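Local coordinates for protein Ulp1-like SUMO protease (Chaetomium thermophilum, PDB 6DG4) that probably cleaves SUMO from modified proteins as a cysteine protease of the Ulp1-like C48 family, this chain being its C-terminal catalytic domain, at residues A[36-40]-A[66-71]; A[42-48]-A[61-65]. All coordinates share one frame; numbering follows the deposited sequence. Where two conformers were deposited one is given.

Contact 1 of 2, residues A[36-40]-A[66-71]; sequences AKTLE and IGAIFY
Leu39 packs against Phe70 and Tyr71 of helix 62-80, and its side chain is easily followed from base to tip. CB meets the edge of the Phe70 ring, near the ring plane, with CD2 of Phe70 4.1 Å from CB of Leu39. With chi1 at -66°, CG lies beside the backbone N and is carried across to the tyrosine, where Leu39 CG is 3.7 Å from Tyr71 CE1. At the tip, CD1 of Leu39 rests 3.7 Å from Tyr71 CD1 and also touches the carbonyl O of Phe70.

Next to it, the methyl CG2 of Thr38 packs on Gly67 CA at 3.9 Å. Because Gly67 has no CB, the methyl can settle onto its CA; a CB there would clash with it. Thr38 OG1 turns back to accept from Glu40 N, making an ST turn. Further along, the extended Glu40 side chain brings OE1 to 3.4 Å from Ile66 CG2.

Two waters bridge polar atoms across the contact. One accepts from Leu39 N and donates to Gly67 O, and sits 3.1 Å above the Tyr71 ring plane, over the ring centre. The other lies in the ring plane at its edge, 2.6 Å from Tyr71 OH, and weakly donates to Lys37 O. With an alanine at Tyr71, Leu39 would probably lose the ring its CG and CD1 rest on, and the second water its hydroxyl partner.

Around this seam, Phe70 packs on Ala91 of strand 89-91, Ile66 on Pro131 of strand 127-134, and Tyr71 on Phe244; the helix is thus wedged between the five-stranded sheet and the 36-40 segment.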
loop_
_atom_site.group_PDB
_atom_site.type_symbol
_atom_site.label_atom_id
_atom_site.label_comp_id
_atom_site.label_asym_id
_atom_site.label_seq_id
_atom_site.Cartn_x
_atom_site.Cartn_y
_atom_site.Cartn_z
ATOM N N ALA A 36 17.594 -8.089 -1.173
ATOM C CA ALA A 36 16.750 -7.248 -2.006
ATOM C C ALA A 36 17.004 -5.810 -1.593
ATOM O O ALA A 36 17.588 -5.542 -0.540
ATOM C CB ALA A 36 15.266 -7.599 -1.852
ATOM N N LYS A 37 16.577 -4.887 -2.443
ATOM C CA LYS A 37 16.660 -3.465 -2.136
ATOM C C LYS A 37 15.421 -2.821 -2.728
ATOM O O LYS A 37 15.178 -2.938 -3.933
ATOM C CB LYS A 37 17.927 -2.831 -2.708
ATOM C CG LYS A 37 18.173 -1.411 -2.210
ATOM C CD LYS A 37 19.556 -0.913 -2.621
ATOM C CE LYS A 37 19.752 0.562 -2.307
ATOM N NZ LYS A 37 20.978 1.105 -2.964
ATOM N N THR A 38 14.634 -2.166 -1.885
ATOM C CA THR A 38 13.349 -1.652 -2.317
ATOM C C THR A 38 13.518 -0.325 -3.047
ATOM O O THR A 38 14.610 0.245 -3.127
ATOM C CB THR A 38 12.414 -1.465 -1.122
ATOM O OG1 THR A 38 12.823 -0.321 -0.364
ATOM C CG2 THR A 38 12.418 -2.697 -0.222
ATOM N N LEU A 39 12.407 0.170 -3.588
ATOM C CA LEU A 39 12.409 1.470 -4.241
ATOM C C LEU A 39 12.556 2.620 -3.253
ATOM O O LEU A 39 12.755 3.758 -3.684
ATOM C CB LEU A 39 11.135 1.643 -5.066
ATOM C CG LEU A 39 10.969 0.723 -6.276
ATOM C CD1 LEU A 39 9.565 0.888 -6.845
ATOM C CD2 LEU A 39 12.015 1.015 -7.336
ATOM N N GLU A 40 12.427 2.364 -1.953
ATOM C CA GLU A 40 12.780 3.340 -0.932
ATOM C C GLU A 40 14.290 3.457 -0.761
ATOM O O GLU A 40 14.748 4.353 -0.044
ATOM C CB GLU A 40 12.128 2.918 0.394
ATOM C CG GLU A 40 11.962 4.013 1.441
ATOM C CD GLU A 40 11.316 3.500 2.728
ATOM O OE1 GLU A 40 11.111 2.269 2.867
ATOM O OE2 GLU A 40 11.019 4.337 3.606
ATOM N N ILE A 66 6.400 -0.599 3.401
ATOM C CA ILE A 66 6.650 0.493 2.468
ATOM C C ILE A 66 7.237 -0.043 1.171
ATOM O O ILE A 66 6.883 0.415 0.078
ATOM C CB ILE A 66 7.549 1.557 3.125
ATOM C CG1 ILE A 66 6.917 2.072 4.428
ATOM C CG2 ILE A 66 7.842 2.686 2.143
ATOM C CD1 ILE A 66 5.505 2.586 4.302
ATOM N N GLY A 67 8.136 -1.025 1.262
ATOM C CA GLY A 67 8.690 -1.611 0.055
ATOM C C GLY A 67 7.614 -2.179 -0.847
ATOM O O GLY A 67 7.595 -1.927 -2.055
ATOM N N ALA A 68 6.692 -2.945 -0.266
ATOM C CA ALA A 68 5.640 -3.559 -1.062
ATOM C C ALA A 68 4.738 -2.509 -1.690
ATOM O O ALA A 68 4.386 -2.608 -2.871
ATOM C CB ALA A 68 4.817 -4.500 -0.189
ATOM N N ILE A 69 4.348 -1.497 -0.917
ATOM C CA ILE A 69 3.413 -0.502 -1.428
ATOM C C ILE A 69 4.059 0.349 -2.515
ATOM O O ILE A 69 3.405 0.702 -3.504
ATOM C CB ILE A 69 2.815 0.311 -0.265
ATOM C CG1 ILE A 69 1.939 -0.620 0.586
ATOM C CG2 ILE A 69 2.008 1.462 -0.783
ATOM C CD1 ILE A 69 1.461 -0.035 1.896
ATOM N N PHE A 70 5.350 0.671 -2.379
ATOM C CA PHE A 70 6.041 1.377 -3.456
ATOM C C PHE A 70 6.033 0.557 -4.745
ATOM O O PHE A 70 5.902 1.115 -5.840
ATOM C CB PHE A 70 7.474 1.724 -3.037
ATOM C CG PHE A 70 7.607 3.072 -2.367
ATOM C CD1 PHE A 70 6.741 3.465 -1.357
ATOM C CD2 PHE A 70 8.616 3.939 -2.740
ATOM C CE1 PHE A 70 6.865 4.714 -0.754
ATOM C CE2 PHE A 70 8.747 5.173 -2.142
ATOM C CZ PHE A 70 7.874 5.557 -1.139
ATOM N N TYR A 71 6.157 -0.770 -4.637
ATOM C CA TYR A 71 6.105 -1.610 -5.832
ATOM C C TYR A 71 4.718 -1.616 -6.471
ATOM O O TYR A 71 4.618 -1.727 -7.698
ATOM C CB TYR A 71 6.554 -3.041 -5.523
ATOM C CG TYR A 71 8.061 -3.249 -5.474
ATOM C CD1 TYR A 71 8.892 -2.714 -6.445
ATOM C CD2 TYR A 71 8.647 -3.997 -4.463
ATOM C CE1 TYR A 71 10.255 -2.906 -6.414
ATOM C CE2 TYR A 71 10.024 -4.195 -4.423
ATOM C CZ TYR A 71 10.821 -3.643 -5.404
ATOM O OH TYR A 71 12.188 -3.829 -5.375
HETATM O O HOH W 1 13.085 -5.500 -3.553
HETATM O O HOH W 2 9.760 -1.012 -3.497
#

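Contact 2 of 2, residues A[42-48]-A[61-65]; sequences QPLVRRD and NDNVI
The N-terminal end of helix 62-80, capped by Asn61, is fastened to helix 46-50 through the carboxylate of Asp48, whose OD1 takes two amide donors. Asn61 ND2 comes to Asp48 OD1 at 2.9 Å, on the anti lone pair. Asn63 ND2 approaches Asp48 OD1 at 3.0 Å from the syn side. This second donor stands 31° out of the carboxylate plane, yet its bond is nearly straight, and in both bonds the acceptor lies close to the plane of the donating amide. Asp48 OD2 accepts from Val45 N at 2.9 Å, again on an anti lone pair. Three bonds therefore fix the rotation of this buried carboxylate, and with two helix starts nearby it is probably ionised.

Gln42 comes over Asn63, its amide stacked on that of Asn63 with the planes only 15° apart, and Gln42 CG is 3.2 Å from Asn63 OD1. A bend at chi2 (58°) folds the Gln42 amide back so that NE2 can donate to Pro43 O, in the carbonyl plane. Leu44 CD2 also packs 3.7 Å from Asn63 CB.

Asn61 OD1 accepts from Val64 N at 3.0 Å, the classic N-cap bond; Asp48, bonded to Val45 N from the first turn of its own helix, gives one half of a capping box, the reciprocal bond being impossible for the valine side chain at the N-cap.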
loop_
_atom_site.group_PDB
_atom_site.type_symbol
_atom_site.label_atom_id
_atom_site.label_comp_id
_atom_site.label_asym_id
_atom_site.label_seq_id
_atom_site.Cartn_x
_atom_site.Cartn_y
_atom_site.Cartn_z
ATOM N N GLN A 42 15.969 0.865 0.500
ATOM C CA GLN A 42 16.169 0.146 1.740
ATOM C C GLN A 42 16.641 -1.259 1.451
ATOM O O GLN A 42 15.905 -2.027 0.805
ATOM C CB GLN A 42 14.842 0.093 2.482
ATOM C CG GLN A 42 14.899 -0.656 3.770
ATOM C CD GLN A 42 15.927 -0.082 4.713
ATOM O OE1 GLN A 42 15.871 1.104 5.068
ATOM N NE2 GLN A 42 16.890 -0.915 5.116
ATOM N N PRO A 43 17.825 -1.662 1.909
ATOM C CA PRO A 43 18.215 -3.071 1.793
ATOM C C PRO A 43 17.346 -3.946 2.682
ATOM O O PRO A 43 16.942 -3.546 3.778
ATOM C CB PRO A 43 19.673 -3.085 2.274
ATOM C CG PRO A 43 20.121 -1.694 2.242
ATOM C CD PRO A 43 18.919 -0.832 2.440
ATOM N N LEU A 44 17.056 -5.151 2.195
ATOM C CA LEU A 44 16.380 -6.179 2.972
ATOM C C LEU A 44 17.322 -7.355 3.182
ATOM O O LEU A 44 18.032 -7.772 2.260
ATOM C CB LEU A 44 15.120 -6.677 2.265
ATOM C CG LEU A 44 14.088 -5.614 1.893
ATOM C CD1 LEU A 44 12.910 -6.269 1.192
ATOM C CD2 LEU A 44 13.605 -4.850 3.124
ATOM N N VAL A 45 17.317 -7.887 4.398
ATOM C CA VAL A 45 18.195 -8.972 4.788
ATOM C C VAL A 45 17.349 -10.071 5.421
ATOM O O VAL A 45 16.133 -9.944 5.559
ATOM C CB VAL A 45 19.314 -8.510 5.744
ATOM C CG1 VAL A 45 20.235 -7.531 5.053
ATOM C CG2 VAL A 45 18.718 -7.885 7.004
ATOM N N ARG A 46 18.018 -11.156 5.808
ATOM C CA ARG A 46 17.325 -12.306 6.376
ATOM C C ARG A 46 16.311 -11.891 7.432
ATOM O O ARG A 46 15.176 -12.377 7.439
ATOM C CB ARG A 46 18.350 -13.272 6.970
ATOM C CG ARG A 46 17.742 -14.404 7.779
ATOM C CD ARG A 46 18.816 -15.343 8.290
ATOM N NE ARG A 46 18.254 -16.382 9.141
ATOM C CZ ARG A 46 18.734 -17.617 9.238
ATOM N NH1 ARG A 46 19.797 -17.986 8.532
ATOM N NH2 ARG A 46 18.135 -18.485 10.039
ATOM N N ARG A 47 16.701 -11.005 8.347
ATOM C CA ARG A 47 15.812 -10.648 9.447
ATOM C C ARG A 47 14.466 -10.127 8.953
ATOM O O ARG A 47 13.421 -10.433 9.540
ATOM C CB ARG A 47 16.486 -9.605 10.324
ATOM C CG ARG A 47 15.669 -9.196 11.503
ATOM C CD ARG A 47 16.469 -8.234 12.337
ATOM N NE ARG A 47 15.756 -7.827 13.533
ATOM C CZ ARG A 47 14.848 -6.863 13.557
ATOM N NH1 ARG A 47 14.545 -6.222 12.441
ATOM N NH2 ARG A 47 14.250 -6.543 14.696
ATOM N N ASP A 48 14.466 -9.322 7.890
ATOM C CA ASP A 48 13.207 -8.780 7.387
ATOM C C ASP A 48 12.247 -9.895 6.990
ATOM O O ASP A 48 11.037 -9.801 7.232
ATOM C CB ASP A 48 13.482 -7.857 6.202
ATOM C CG ASP A 48 14.312 -6.653 6.589
ATOM O OD1 ASP A 48 13.791 -5.761 7.286
ATOM O OD2 ASP A 48 15.496 -6.604 6.212
ATOM N N ASN A 61 7.332 -5.150 9.437
ATOM C CA ASN A 61 8.057 -3.915 9.702
ATOM C C ASN A 61 7.851 -2.899 8.580
ATOM O O ASN A 61 7.264 -3.189 7.535
ATOM C CB ASN A 61 9.550 -4.168 9.970
ATOM C CG ASN A 61 10.318 -4.719 8.765
ATOM O OD1 ASN A 61 9.786 -4.869 7.671
ATOM N ND2 ASN A 61 11.593 -5.023 8.985
ATOM N N ASP A 62 8.341 -1.678 8.831
ATOM C CA ASP A 62 8.227 -0.606 7.849
ATOM C C ASP A 62 8.897 -0.992 6.537
ATOM O O ASP A 62 8.369 -0.714 5.456
ATOM C CB ASP A 62 8.877 0.679 8.374
ATOM C CG ASP A 62 8.249 1.196 9.661
ATOM O OD1 ASP A 62 7.237 0.639 10.132
ATOM O OD2 ASP A 62 8.795 2.174 10.214
ATOM N N ASN A 63 10.079 -1.615 6.614
ATOM C CA ASN A 63 10.834 -1.934 5.410
ATOM C C ASN A 63 9.981 -2.719 4.422
ATOM O O ASN A 63 9.955 -2.422 3.224
ATOM C CB ASN A 63 12.060 -2.786 5.755
ATOM C CG ASN A 63 13.149 -2.017 6.460
ATOM O OD1 ASN A 63 13.168 -0.788 6.464
ATOM N ND2 ASN A 63 14.102 -2.752 7.032
ATOM N N VAL A 64 9.304 -3.752 4.926
ATOM C CA VAL A 64 8.501 -4.625 4.080
ATOM C C VAL A 64 7.258 -3.895 3.589
ATOM O O VAL A 64 6.948 -3.901 2.391
ATOM C CB VAL A 64 8.150 -5.908 4.859
ATOM C CG1 VAL A 64 7.012 -6.652 4.194
ATOM C CG2 VAL A 64 9.378 -6.798 4.991
ATOM N N ILE A 65 6.536 -3.243 4.504
ATOM C CA ILE A 65 5.262 -2.614 4.159
ATOM C C ILE A 65 5.467 -1.510 3.130
ATOM O O ILE A 65 4.785 -1.463 2.098
ATOM C CB ILE A 65 4.548 -2.097 5.422
ATOM C CG1 ILE A 65 4.097 -3.280 6.285
ATOM C CG2 ILE A 65 3.357 -1.233 5.037
ATOM C CD1 ILE A 65 3.715 -2.916 7.696
#

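Overall arrangement
Both contacts work on one helix, 62-80: contact 2 grips its first turn and contact 1 the next turns, with centres 9 Å apart. Along the chain, contact 2 is nested within the loop that contact 1 closes. The strands 36-37 and 43-44 pair antiparallel, and a probable hydrogen bond between Ala36 O and Leu44 N at 2.8 Å joins the two contacts directly; Thr38 CG2 also packs on Leu44 CD1 at 3.9 Å. Lys37 CG adds a contact to Gln42 O. At the contact 2 end, glycerol, probably from the crystallisation liquor, comes about 3 Å from the Asn61 side chain (nearest atoms), and Arg47 NH2 is hydrogen-bonded to glycerol.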